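Local coordinates for protein beta-galactosidase (Geobacillus stearothermophilus, PDB 4OIF) that probably hydrolyses terminal non-reducing beta-D-galactose residues of beta-D-galactosides, as a zinc-binding, trimeric enzyme of glycoside hydrolase family 42, at residues Y8-N13 against P317-E322; S345-I350 against K399-I404; I252-M257 against S272-H277; I357-W362 against A392-A397. All coordinates share one frame; numbering follows the deposited sequence.

How the interactions relate
All four contacts involve elements of the TIM barrel, and all are chiefly apolar. Interactions 1, 3 and 4 reach the barrel sheet itself, through strands 319-322, 252-259 and 356-359; interaction 2 lies behind it, between helix 341-351 and the loop after helix 386-399. Interactions 2, 3 and 4 are buried, whereas interaction 1 is only partly so, its two threonines, on an N-terminal loop, being partly exposed. Chemistry follows place: methyl groups against proline and leucine in 1, methionine and isoleucine in 2, a CH-pi contact in 3, a tyrosine hydroxyl end and a valine in 4. Interactions 2 and 4 meet at Ile-357; interaction 1 touches all the others, interaction 3 only interaction 1.

Interaction 1 (Y8-N13 against P317-E322); sequences YTTQAN and PFLLME
Thr-9 lies against Pro-317 through its methyl group. Its CG2 stands 3.3 Å from the carbonyl O of Pro-317 and 4.1 Å from CD of the same residue, so one methyl meets both the proline ring and the backbone just ahead of strand 319-322. The torsion explains this: CG2 is anti to the carbonyl carbon of Thr-9, which leaves OG1 between the backbone N and that carbon (chi1 56°). From there OG1 comes within 4.2 Å of Leu-319 CD1, a loose approach of a hydroxyl to a methyl. Leu-319 belongs to the barrel strand, where its side chain also touches Ser-282 and Ser-356 of the strands nearby. Its CD1 is shared with the next threonine: Thr-10 CG2 meets it at 4.1 Å, the two side chains crossing obliquely. The other branch of Thr-10 is used within its own loop, where OG1 accepts the backbone N of Ala-12 at 2.8 Å with an N-H...O angle of 163°, an ST turn. With an alanine here, the amide of Ala-12 would probably lose its acceptor and Leu-319 CD1 this methyl neighbour, setting the turn free to shift. The loop leads into strand 16-21, the first of the TIM barrel, while Pro-317 also packs on Thr-7 and Asn-408. Glu-322, the probable nucleophile, lies at the far end of the same strand, away from the touching residues. Methyl and ring contacts hold the two segments together, so the pairing implies complementary shape and burial, while the hydroxyl of Thr-10 is spent on shaping its own loop.

Interaction 2 (S345-I350 against K399-I404); sequences SSMQMI and KKMSGI
Ile-350, on a helix of the TIM barrel that links strands 319-322 and 356-359, sets its CG2 branch against two side chains of the loop that follows helix 386-399. This is the tight part: CG2 of Ile-350 lies 3.7 Å from CE of Met-401 and 3.9 Å from CG2 of Ile-404. Both isoleucines carry CG2 anti to the backbone N, and their side chains meet at about a right angle, branch against branch. Met-401 reaches across with an extended chi2 and then bends at chi3 (69°), which turns its terminal methyl onto Ile-350 CG2. Strand 638-645 of the C-terminal domain packs on the same residues, Phe-642 on Ile-350 and Met-401, Tyr-640 on Ile-404. The contact thins toward solvent. Lys-399, Lys-400 and Ser-402 are exposed and touch nothing on the helix, the two lysine amines being engaged by His-44 and by the carbonyl of Phe-663. One turn earlier on the helix, the buried Met-347 arrives by its bent chain and meets Met-401 more loosely: its SD stands 4.0 Å from CE and 4.1 Å from SD of Met-401.

Interaction 3 (I252-M257 against S272-H277); sequences ITTNFM and SKFAKH
The ring of Phe-274 is approached obliquely by Thr-254 CG2 and by the CE1 corner of Phe-256. The threonine methyl makes a CH-pi contact, 4.3 Å from the centroid and 29° off the ring normal, displaced toward the rim so that CE2 is its nearest atom at 3.9 Å. Phe-256 offers CZ to the CB of Phe-274 at 4.1 Å, again at a slant, so the two aromatic side chains meet as plain apolar neighbours, not as a stack. A third ring, that of His-277, has the carbonyl oxygens of Lys-273 and Phe-274 at its edge, in plane, and its ND1 bonds to Glu-237. The same carbonyl of Phe-274 accepts the backbone N of His-277 at 2.8 Å.

Thr-254 divides its two branches between different tasks. With OG1 anti to the backbone N (chi1 -175°), the hydroxyl bonds to the carbonyl of Val-155, and CG2 is left to meet the phenylalanine; the hydroxyl bond thus helps fix the rotation of the methyl. Phe-274 is further packed on Ile-233 of helix 218-246, so the side chain touches both that long helix and the strand.

The neighbouring Asn-255 turns elsewhere, bonding to Asn-157, predicted to bind substrate, and to the backbone N of Glu-158, the predicted proton donor; the side chain of Thr-254 is about 7 Å from the side chains of both. The arrangement is that of a TIM barrel, in which the Thr-254 methyl and the Phe-256 ring pack against Phe-274 of the short helix 271-274 while an adjacent residue of the strand supports the predicted catalytic site.

Interaction 4 (I357-W362 against A392-A397); sequences ILYFQW and AEVGKA
Tyr-359 and Val-394 reach for each other from opposite directions, the tyrosine out of strand 356-359 and the valine out of helix 386-399. The hydroxyl oxygen OH of Tyr-359 stands 4.1 Å from CG1 of Val-394. The valine turns that branch forward by setting CG1 anti to its backbone N (chi1 166°). CG1 is also the atom nearest to Ile-357, whose CG2 branch lies 4.4 Å away, a looser apolar approach. One methyl therefore serves two residues that sit on the same side of the strand, two residues apart along it.

The polar end of the tyrosine is provided for on other sides. Its OH hydrogen-bonds to NE2 of His-17 and to NE2 of His-342, and both imidazoles also meet its ring, at about 80° and 45° between planes. Two bonds grip the buried oxygen and would hold the phenol in place, while the valine methyl gives it an apolar neighbour. The side chain of Tyr-359 is about 7 Å from that of Glu-322, the predicted nucleophile, which puts the contact close to the predicted active site.

Around the pair the shell of the TIM barrel closes. Strand 356-359, the last of the barrel, bonds through Ile-357 and Tyr-359 to strand 16-21, the first. Helix 341-351 contributes Phe-343 against Val-394, and Ser-346 and Met-349 against Ile-357, while Val-391 and Leu-398 of helix 386-399 add to Tyr-359 and Ile-357. Val-394, which also touches His-17 of strand 16-21, sits where two helices and two neighbouring strands meet.

Interaction 1 (Y8-N13 against P317-E322)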
loop_
_atom_site.group_PDB
_atom_site.type_symbol
_atom_site.label_atom_id
_atom_site.label_comp_id
_atom_site.label_asym_id
_atom_site.label_seq_id
_atom_site.Cartn_x
_atom_site.Cartn_y
_atom_site.Cartn_z
ATOM N N TYR A 8 11.654 42.849 20.504
ATOM C CA TYR A 8 10.856 42.955 19.283
ATOM C C TYR A 8 11.543 42.297 18.089
ATOM O O TYR A 8 12.735 42.504 17.853
ATOM C CB TYR A 8 10.560 44.422 18.975
ATOM C CG TYR A 8 9.721 45.122 20.028
ATOM C CD1 TYR A 8 8.345 45.275 19.861
ATOM C CD2 TYR A 8 10.302 45.636 21.181
ATOM C CE1 TYR A 8 7.576 45.920 20.814
ATOM C CE2 TYR A 8 9.537 46.281 22.143
ATOM C CZ TYR A 8 8.177 46.419 21.953
ATOM O OH TYR A 8 7.415 47.059 22.904
ATOM N N THR A 9 10.792 41.504 17.332
ATOM C CA THR A 9 11.388 40.769 16.220
ATOM C C THR A 9 11.266 41.555 14.917
ATOM O O THR A 9 12.033 41.327 13.981
ATOM C CB THR A 9 10.757 39.356 16.055
ATOM O OG1 THR A 9 9.335 39.463 15.888
ATOM C CG2 THR A 9 11.065 38.478 17.272
ATOM N N THR A 10 10.304 42.474 14.854
ATOM C CA THR A 10 10.181 43.377 13.710
ATOM C C THR A 10 9.980 44.801 14.182
ATOM O O THR A 10 9.888 45.063 15.383
ATOM C CB THR A 10 9.003 43.021 12.768
ATOM O OG1 THR A 10 7.815 43.688 13.209
ATOM C CG2 THR A 10 8.757 41.544 12.743
ATOM N N GLN A 11 9.891 45.707 13.212
ATOM C CA GLN A 11 9.689 47.130 13.469
ATOM C C GLN A 11 8.248 47.423 13.902
ATOM O O GLN A 11 7.916 48.552 14.249
ATOM C CB GLN A 11 10.043 47.944 12.215
ATOM C CG GLN A 11 10.510 49.350 12.490
ATOM C CD GLN A 11 11.925 49.389 13.053
ATOM O OE1 GLN A 11 12.666 48.408 12.970
ATOM N NE2 GLN A 11 12.300 50.526 13.634
ATOM N N ALA A 12 7.393 46.404 13.871
ATOM C CA ALA A 12 5.985 46.588 14.186
ATOM C C ALA A 12 5.726 46.560 15.684
ATOM O O ALA A 12 6.178 45.656 16.385
ATOM C CB ALA A 12 5.150 45.531 13.500
ATOM N N ASN A 13 4.989 47.557 16.164
ATOM C CA ASN A 13 4.569 47.620 17.562
ATOM C C ASN A 13 3.148 47.096 17.695
ATOM O O ASN A 13 2.398 47.490 18.594
ATOM C CB ASN A 13 4.661 49.056 18.102
ATOM C CG ASN A 13 3.611 49.983 17.490
ATOM O OD1 ASN A 13 3.234 49.837 16.326
ATOM N ND2 ASN A 13 3.134 50.940 18.282
ATOM N N PRO A 317 10.062 35.961 20.698
ATOM C CA PRO A 317 8.777 35.671 20.052
ATOM C C PRO A 317 8.945 35.094 18.637
ATOM O O PRO A 317 9.918 35.420 17.952
ATOM C CB PRO A 317 8.096 37.038 19.996
ATOM C CG PRO A 317 8.746 37.833 21.069
ATOM C CD PRO A 317 10.160 37.367 21.128
ATOM N N PHE A 318 8.017 34.241 18.215
ATOM C CA PHE A 318 8.039 33.718 16.855
ATOM C C PHE A 318 6.886 34.306 16.050
ATOM O O PHE A 318 6.037 34.997 16.584
ATOM C CB PHE A 318 7.980 32.184 16.852
ATOM C CG PHE A 318 6.635 31.617 17.241
ATOM C CD1 PHE A 318 6.343 31.337 18.571
ATOM C CD2 PHE A 318 5.669 31.344 16.270
ATOM C CE1 PHE A 318 5.108 30.815 18.934
ATOM C CE2 PHE A 318 4.430 30.817 16.623
ATOM C CZ PHE A 318 4.151 30.551 17.963
ATOM N N LEU A 319 6.856 34.033 14.758
ATOM C CA LEU A 319 5.783 34.545 13.934
ATOM C C LEU A 319 5.023 33.398 13.275
ATOM O O LEU A 319 5.583 32.608 12.520
ATOM C CB LEU A 319 6.334 35.530 12.887
ATOM C CG LEU A 319 6.936 36.831 13.459
ATOM C CD1 LEU A 319 7.790 37.575 12.440
ATOM C CD2 LEU A 319 5.865 37.762 14.033
ATOM N N LEU A 320 3.739 33.285 13.594
ATOM C CA LEU A 320 2.885 32.386 12.843
ATOM C C LEU A 320 2.779 32.959 11.441
ATOM O O LEU A 320 2.219 34.040 11.253
ATOM C CB LEU A 320 1.515 32.250 13.485
ATOM C CG LEU A 320 0.572 31.306 12.741
ATOM C CD1 LEU A 320 1.171 29.913 12.719
ATOM C CD2 LEU A 320 -0.814 31.297 13.384
ATOM N N MET A 321 3.353 32.256 10.464
ATOM C CA MET A 321 3.355 32.738 9.083
ATOM C C MET A 321 2.111 32.250 8.338
ATOM O O MET A 321 1.542 32.963 7.499
ATOM C CB MET A 321 4.627 32.290 8.350
ATOM C CG MET A 321 4.785 32.872 6.943
ATOM S SD MET A 321 5.077 34.657 6.923
ATOM C CE MET A 321 6.565 34.743 7.905
ATOM N N GLU A 322 1.685 31.032 8.649
ATOM C CA GLU A 322 0.498 30.484 8.019
ATOM C C GLU A 322 -0.375 29.709 9.000
ATOM O O GLU A 322 0.120 29.020 9.896
ATOM C CB GLU A 322 0.881 29.573 6.852
ATOM C CG GLU A 322 1.631 30.247 5.707
ATOM C CD GLU A 322 2.190 29.232 4.720
ATOM O OE1 GLU A 322 1.910 28.027 4.915
ATOM O OE2 GLU A 322 2.899 29.633 3.764
#

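Interaction 2 (S345-I350 against K399-I404)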
loop_
_atom_site.group_PDB
_atom_site.type_symbol
_atom_site.label_atom_id
_atom_site.label_comp_id
_atom_site.label_asym_id
_atom_site.label_seq_id
_atom_site.Cartn_x
_atom_site.Cartn_y
_atom_site.Cartn_z
ATOM N N SER A 345 -7.921 29.225 18.480
ATOM C CA SER A 345 -6.608 28.793 18.002
ATOM C C SER A 345 -5.647 29.981 17.793
ATOM O O SER A 345 -4.446 29.887 18.096
ATOM C CB SER A 345 -6.747 27.971 16.713
ATOM O OG SER A 345 -7.198 28.736 15.611
ATOM N N SER A 346 -6.167 31.101 17.301
ATOM C CA SER A 346 -5.314 32.269 17.134
ATOM C C SER A 346 -4.797 32.770 18.483
ATOM O O SER A 346 -3.592 33.101 18.647
ATOM C CB SER A 346 -6.074 33.372 16.404
ATOM O OG SER A 346 -6.631 32.869 15.210
ATOM N N MET A 347 -5.704 32.813 19.458
ATOM C CA MET A 347 -5.298 33.226 20.795
ATOM C C MET A 347 -4.261 32.261 21.366
ATOM O O MET A 347 -3.317 32.696 22.035
ATOM C CB MET A 347 -6.504 33.325 21.726
ATOM C CG MET A 347 -7.487 34.404 21.307
ATOM S SD MET A 347 -6.751 36.049 21.326
ATOM C CE MET A 347 -7.082 36.576 19.654
ATOM N N GLN A 348 -4.422 30.964 21.091
ATOM C CA GLN A 348 -3.449 29.985 21.568
ATOM C C GLN A 348 -2.083 30.261 20.965
ATOM O O GLN A 348 -1.046 30.138 21.634
ATOM C CB GLN A 348 -3.870 28.558 21.240
ATOM C CG GLN A 348 -2.911 27.543 21.843
ATOM C CD GLN A 348 -3.104 26.129 21.330
ATOM O OE1 GLN A 348 -3.600 25.910 20.218
ATOM N NE2 GLN A 348 -2.695 25.153 22.141
ATOM N N MET A 349 -2.090 30.642 19.691
ATOM C CA MET A 349 -0.847 30.974 19.019
ATOM C C MET A 349 -0.163 32.149 19.699
ATOM O O MET A 349 1.045 32.091 19.966
ATOM C CB MET A 349 -1.099 31.272 17.545
ATOM C CG MET A 349 -1.262 30.014 16.715
ATOM S SD MET A 349 0.275 29.081 16.630
ATOM C CE MET A 349 -0.306 27.568 15.868
ATOM N N ILE A 350 -0.922 33.204 19.992
ATOM C CA ILE A 350 -0.325 34.347 20.691
ATOM C C ILE A 350 0.169 33.957 22.098
ATOM O O ILE A 350 1.187 34.448 22.581
ATOM C CB ILE A 350 -1.325 35.526 20.797
ATOM C CG1 ILE A 350 -1.827 35.916 19.402
ATOM C CG2 ILE A 350 -0.701 36.746 21.519
ATOM C CD1 ILE A 350 -0.724 36.346 18.462
ATOM N N LYS A 399 -5.921 44.105 17.748
ATOM C CA LYS A 399 -5.651 45.532 17.874
ATOM C C LYS A 399 -5.563 45.979 19.337
ATOM O O LYS A 399 -4.872 46.943 19.650
ATOM C CB LYS A 399 -6.709 46.339 17.121
ATOM C CG LYS A 399 -6.546 46.201 15.616
ATOM C CD LYS A 399 -7.575 46.972 14.808
ATOM C CE LYS A 399 -7.153 46.997 13.337
ATOM N NZ LYS A 399 -8.162 47.611 12.423
ATOM N N LYS A 400 -6.237 45.268 20.237
ATOM C CA LYS A 400 -6.184 45.614 21.657
ATOM C C LYS A 400 -5.043 44.914 22.379
ATOM O O LYS A 400 -4.983 44.953 23.606
ATOM C CB LYS A 400 -7.494 45.261 22.368
ATOM C CG LYS A 400 -8.756 45.795 21.715
ATOM C CD LYS A 400 -9.996 45.305 22.459
ATOM C CE LYS A 400 -11.286 45.699 21.740
ATOM N NZ LYS A 400 -12.497 45.196 22.460
ATOM N N MET A 401 -4.137 44.284 21.635
ATOM C CA MET A 401 -3.137 43.414 22.258
ATOM C C MET A 401 -1.681 43.809 21.994
ATOM O O MET A 401 -0.778 42.991 22.139
ATOM C CB MET A 401 -3.376 41.960 21.804
ATOM C CG MET A 401 -4.590 41.307 22.470
ATOM S SD MET A 401 -5.161 39.785 21.692
ATOM C CE MET A 401 -3.836 38.642 22.074
ATOM N N SER A 402 -1.439 45.065 21.637
ATOM C CA SER A 402 -0.097 45.465 21.224
ATOM C C SER A 402 0.941 45.380 22.341
ATOM O O SER A 402 2.138 45.361 22.076
ATOM C CB SER A 402 -0.130 46.881 20.661
ATOM O OG SER A 402 -0.672 47.772 21.608
ATOM N N GLY A 403 0.490 45.327 23.587
ATOM C CA GLY A 403 1.396 45.234 24.720
ATOM C C GLY A 403 2.040 43.866 24.851
ATOM O O GLY A 403 3.082 43.700 25.489
ATOM N N ILE A 404 1.411 42.875 24.234
ATOM C CA ILE A 404 1.939 41.528 24.252
ATOM C C ILE A 404 3.125 41.406 23.275
ATOM O O ILE A 404 4.040 40.583 23.467
ATOM C CB ILE A 404 0.825 40.531 23.924
ATOM C CG1 ILE A 404 -0.306 40.687 24.947
ATOM C CG2 ILE A 404 1.348 39.105 23.923
ATOM C CD1 ILE A 404 -1.650 40.122 24.486
#

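Interaction 3 (I252-M257 against S272-H277)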
loop_
_atom_site.group_PDB
_atom_site.type_symbol
_atom_site.label_atom_id
_atom_site.label_comp_id
_atom_site.label_asym_id
_atom_site.label_seq_id
_atom_site.Cartn_x
_atom_site.Cartn_y
_atom_site.Cartn_z
ATOM N N ILE A 252 15.038 38.824 8.356
ATOM C CA ILE A 252 14.859 37.746 7.402
ATOM C C ILE A 252 14.307 36.509 8.091
ATOM O O ILE A 252 14.837 36.088 9.131
ATOM C CB ILE A 252 16.196 37.386 6.724
ATOM C CG1 ILE A 252 16.700 38.557 5.865
ATOM C CG2 ILE A 252 16.053 36.089 5.917
ATOM C CD1 ILE A 252 18.158 38.411 5.365
ATOM N N THR A 253 13.249 35.923 7.531
ATOM C CA THR A 253 12.795 34.617 8.018
ATOM C C THR A 253 12.511 33.673 6.872
ATOM O O THR A 253 12.499 34.082 5.715
ATOM C CB THR A 253 11.530 34.715 8.881
ATOM O OG1 THR A 253 11.310 33.463 9.548
ATOM C CG2 THR A 253 10.320 35.053 8.024
ATOM N N THR A 254 12.296 32.404 7.203
ATOM C CA THR A 254 11.730 31.447 6.256
ATOM C C THR A 254 10.700 30.579 7.000
ATOM O O THR A 254 10.872 30.298 8.188
ATOM C CB THR A 254 12.836 30.580 5.582
ATOM O OG1 THR A 254 12.255 29.738 4.580
ATOM C CG2 THR A 254 13.581 29.721 6.604
ATOM N N ASN A 255 9.619 30.174 6.333
ATOM C CA ASN A 255 8.559 29.485 7.070
ATOM C C ASN A 255 8.805 27.981 7.258
ATOM O O ASN A 255 9.097 27.242 6.313
ATOM C CB ASN A 255 7.177 29.735 6.435
ATOM C CG ASN A 255 7.160 29.621 4.905
ATOM O OD1 ASN A 255 8.185 29.763 4.218
ATOM N ND2 ASN A 255 5.960 29.392 4.366
ATOM N N PHE A 256 8.712 27.560 8.520
ATOM C CA PHE A 256 8.898 26.174 8.941
ATOM C C PHE A 256 7.590 25.390 8.897
ATOM O O PHE A 256 6.495 25.970 8.880
ATOM C CB PHE A 256 9.467 26.113 10.366
ATOM C CG PHE A 256 10.927 26.494 10.479
ATOM C CD1 PHE A 256 11.675 26.816 9.357
ATOM C CD2 PHE A 256 11.550 26.513 11.726
ATOM C CE1 PHE A 256 13.022 27.157 9.475
ATOM C CE2 PHE A 256 12.896 26.857 11.852
ATOM C CZ PHE A 256 13.627 27.179 10.720
ATOM N N MET A 257 7.706 24.066 8.910
ATOM C CA MET A 257 6.535 23.188 8.878
ATOM C C MET A 257 6.481 22.253 10.083
ATOM O O MET A 257 7.451 22.121 10.844
ATOM C CB MET A 257 6.526 22.343 7.595
ATOM C CG MET A 257 6.427 23.138 6.306
ATOM S SD MET A 257 7.053 22.235 4.869
ATOM C CE MET A 257 8.809 22.289 5.164
ATOM N N SER A 272 17.107 23.109 14.089
ATOM C CA SER A 272 17.911 23.616 15.196
ATOM C C SER A 272 19.182 24.247 14.634
ATOM O O SER A 272 19.799 25.104 15.259
ATOM C CB SER A 272 18.252 22.515 16.196
ATOM O OG SER A 272 19.262 21.663 15.710
ATOM N N LYS A 273 19.545 23.818 13.430
ATOM C CA LYS A 273 20.699 24.339 12.715
ATOM C C LYS A 273 20.306 25.528 11.848
ATOM O O LYS A 273 21.091 26.473 11.684
ATOM C CB LYS A 273 21.328 23.226 11.852
ATOM C CG LYS A 273 22.810 23.395 11.565
ATOM C CD LYS A 273 23.334 22.241 10.724
ATOM C CE LYS A 273 24.856 22.213 10.697
ATOM N NZ LYS A 273 25.405 23.547 10.315
ATOM N N PHE A 274 19.093 25.478 11.294
ATOM C CA PHE A 274 18.641 26.496 10.339
ATOM C C PHE A 274 18.332 27.785 11.120
ATOM O O PHE A 274 18.568 28.900 10.631
ATOM C CB PHE A 274 17.402 26.012 9.561
ATOM C CG PHE A 274 17.217 26.668 8.201
ATOM C CD1 PHE A 274 16.907 25.904 7.087
ATOM C CD2 PHE A 274 17.444 28.025 8.022
ATOM C CE1 PHE A 274 16.747 26.496 5.840
ATOM C CE2 PHE A 274 17.294 28.627 6.780
ATOM C CZ PHE A 274 16.951 27.856 5.685
ATOM N N ALA A 275 17.813 27.622 12.338
ATOM C CA ALA A 275 17.386 28.750 13.166
ATOM C C ALA A 275 18.508 29.760 13.390
ATOM O O ALA A 275 18.264 30.974 13.450
ATOM C CB ALA A 275 16.857 28.249 14.495
ATOM N N LYS A 276 19.730 29.245 13.521
ATOM C CA LYS A 276 20.913 30.088 13.690
ATOM C C LYS A 276 21.119 31.035 12.506
ATOM O O LYS A 276 21.818 32.031 12.632
ATOM C CB LYS A 276 22.168 29.239 13.871
ATOM C CG LYS A 276 22.150 28.249 15.034
ATOM C CD LYS A 276 23.506 27.567 15.157
ATOM C CE LYS A 276 23.417 26.269 15.936
ATOM N NZ LYS A 276 22.654 26.490 17.187
ATOM N N HIS A 277 20.509 30.728 11.364
ATOM C CA HIS A 277 20.703 31.543 10.166
ATOM C C HIS A 277 19.575 32.546 9.935
ATOM O O HIS A 277 19.647 33.352 9.016
ATOM C CB HIS A 277 20.858 30.645 8.931
ATOM C CG HIS A 277 22.047 29.736 9.001
ATOM N ND1 HIS A 277 23.226 29.998 8.334
ATOM C CD2 HIS A 277 22.250 28.585 9.688
ATOM C CE1 HIS A 277 24.096 29.037 8.592
ATOM N NE2 HIS A 277 23.528 28.166 9.408
#

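Interaction 4 (I357-W362 against A392-A397)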
loop_
_atom_site.group_PDB
_atom_site.type_symbol
_atom_site.label_atom_id
_atom_site.label_comp_id
_atom_site.label_asym_id
_atom_site.label_seq_id
_atom_site.Cartn_x
_atom_site.Cartn_y
_atom_site.Cartn_z
ATOM N N ILE A 357 -0.687 36.718 13.672
ATOM C CA ILE A 357 -1.641 35.769 13.132
ATOM C C ILE A 357 -1.716 35.987 11.611
ATOM O O ILE A 357 -2.285 36.978 11.101
ATOM C CB ILE A 357 -3.040 35.902 13.777
ATOM C CG1 ILE A 357 -2.967 35.668 15.296
ATOM C CG2 ILE A 357 -3.999 34.921 13.141
ATOM C CD1 ILE A 357 -2.540 34.264 15.708
ATOM N N LEU A 358 -1.098 35.059 10.891
ATOM C CA LEU A 358 -1.023 35.140 9.447
ATOM C C LEU A 358 -1.590 33.864 8.815
ATOM O O LEU A 358 -1.385 32.746 9.303
ATOM C CB LEU A 358 0.421 35.393 8.998
ATOM C CG LEU A 358 1.042 36.692 9.534
ATOM C CD1 LEU A 358 2.568 36.747 9.339
ATOM C CD2 LEU A 358 0.372 37.907 8.900
ATOM N N TYR A 359 -2.319 34.067 7.724
ATOM C CA TYR A 359 -3.052 33.027 7.043
ATOM C C TYR A 359 -2.437 32.642 5.712
ATOM O O TYR A 359 -1.731 33.423 5.052
ATOM C CB TYR A 359 -4.494 33.471 6.775
ATOM C CG TYR A 359 -5.204 34.096 7.953
ATOM C CD1 TYR A 359 -5.391 33.388 9.136
ATOM C CD2 TYR A 359 -5.710 35.395 7.872
ATOM C CE1 TYR A 359 -6.047 33.964 10.213
ATOM C CE2 TYR A 359 -6.373 35.974 8.934
ATOM C CZ TYR A 359 -6.539 35.255 10.104
ATOM O OH TYR A 359 -7.196 35.832 11.165
ATOM N N PHE A 360 -2.723 31.419 5.312
ATOM C CA PHE A 360 -2.801 31.146 3.904
ATOM C C PHE A 360 -4.262 30.855 3.625
ATOM O O PHE A 360 -4.813 29.916 4.193
ATOM C CB PHE A 360 -1.929 29.971 3.468
ATOM C CG PHE A 360 -1.916 29.803 1.985
ATOM C CD1 PHE A 360 -0.969 30.464 1.209
ATOM C CD2 PHE A 360 -2.909 29.070 1.355
ATOM C CE1 PHE A 360 -0.982 30.354 -0.165
ATOM C CE2 PHE A 360 -2.932 28.957 -0.019
ATOM C CZ PHE A 360 -1.971 29.602 -0.782
ATOM N N GLN A 361 -4.903 31.653 2.776
ATOM C CA GLN A 361 -4.325 32.836 2.151
ATOM C C GLN A 361 -5.346 33.976 2.278
ATOM O O GLN A 361 -6.352 33.826 2.969
ATOM C CB GLN A 361 -3.974 32.571 0.679
ATOM C CG GLN A 361 -5.145 32.107 -0.172
ATOM C CD GLN A 361 -4.768 31.882 -1.638
ATOM O OE1 GLN A 361 -3.973 32.625 -2.211
ATOM N NE2 GLN A 361 -5.356 30.856 -2.249
ATOM N N TRP A 362 -5.100 35.110 1.629
ATOM C CA TRP A 362 -6.060 36.204 1.696
ATOM C C TRP A 362 -7.319 35.877 0.908
ATOM O O TRP A 362 -8.431 35.917 1.438
ATOM C CB TRP A 362 -5.468 37.504 1.167
ATOM C CG TRP A 362 -6.528 38.542 0.948
ATOM C CD1 TRP A 362 -6.990 39.009 -0.252
ATOM C CD2 TRP A 362 -7.298 39.207 1.960
ATOM N NE1 TRP A 362 -7.983 39.936 -0.050
ATOM C CE2 TRP A 362 -8.189 40.080 1.299
ATOM C CE3 TRP A 362 -7.316 39.153 3.361
ATOM C CZ2 TRP A 362 -9.085 40.900 1.993
ATOM C CZ3 TRP A 362 -8.203 39.965 4.048
ATOM C CH2 TRP A 362 -9.080 40.819 3.363
ATOM N N ALA A 392 -12.308 38.865 11.192
ATOM C CA ALA A 392 -12.481 40.243 11.653
ATOM C C ALA A 392 -12.477 40.343 13.177
ATOM O O ALA A 392 -11.883 41.253 13.737
ATOM C CB ALA A 392 -13.769 40.830 11.097
ATOM N N GLU A 393 -13.147 39.414 13.846
ATOM C CA GLU A 393 -13.154 39.390 15.302
ATOM C C GLU A 393 -11.754 39.181 15.851
ATOM O O GLU A 393 -11.355 39.839 16.831
ATOM C CB GLU A 393 -14.100 38.307 15.822
ATOM C CG GLU A 393 -15.569 38.698 15.694
ATOM C CD GLU A 393 -15.858 40.101 16.250
ATOM O OE1 GLU A 393 -15.483 40.383 17.416
ATOM O OE2 GLU A 393 -16.456 40.924 15.522
ATOM N N VAL A 394 -10.997 38.281 15.221
ATOM C CA VAL A 394 -9.613 38.090 15.639
ATOM C C VAL A 394 -8.853 39.405 15.468
ATOM O O VAL A 394 -8.138 39.819 16.377
ATOM C CB VAL A 394 -8.905 36.943 14.861
ATOM C CG1 VAL A 394 -7.396 36.999 15.060
ATOM C CG2 VAL A 394 -9.439 35.592 15.317
ATOM N N GLY A 395 -9.035 40.072 14.325
ATOM C CA GLY A 395 -8.384 41.350 14.064
ATOM C C GLY A 395 -8.657 42.399 15.134
ATOM O O GLY A 395 -7.723 43.014 15.682
ATOM N N LYS A 396 -9.946 42.589 15.430
ATOM C CA LYS A 396 -10.394 43.511 16.474
ATOM C C LYS A 396 -9.763 43.160 17.809
ATOM O O LYS A 396 -9.402 44.042 18.590
ATOM C CB LYS A 396 -11.919 43.489 16.604
ATOM C CG LYS A 396 -12.665 43.877 15.338
ATOM C CD LYS A 396 -14.153 43.579 15.467
ATOM C CE LYS A 396 -14.925 43.991 14.217
ATOM N NZ LYS A 396 -16.404 43.899 14.413
ATOM N N ALA A 397 -9.629 41.865 18.071
ATOM C CA ALA A 397 -9.035 41.448 19.324
ATOM C C ALA A 397 -7.549 41.793 19.353
ATOM O O ALA A 397 -7.040 42.289 20.363
ATOM C CB ALA A 397 -9.255 39.971 19.548
#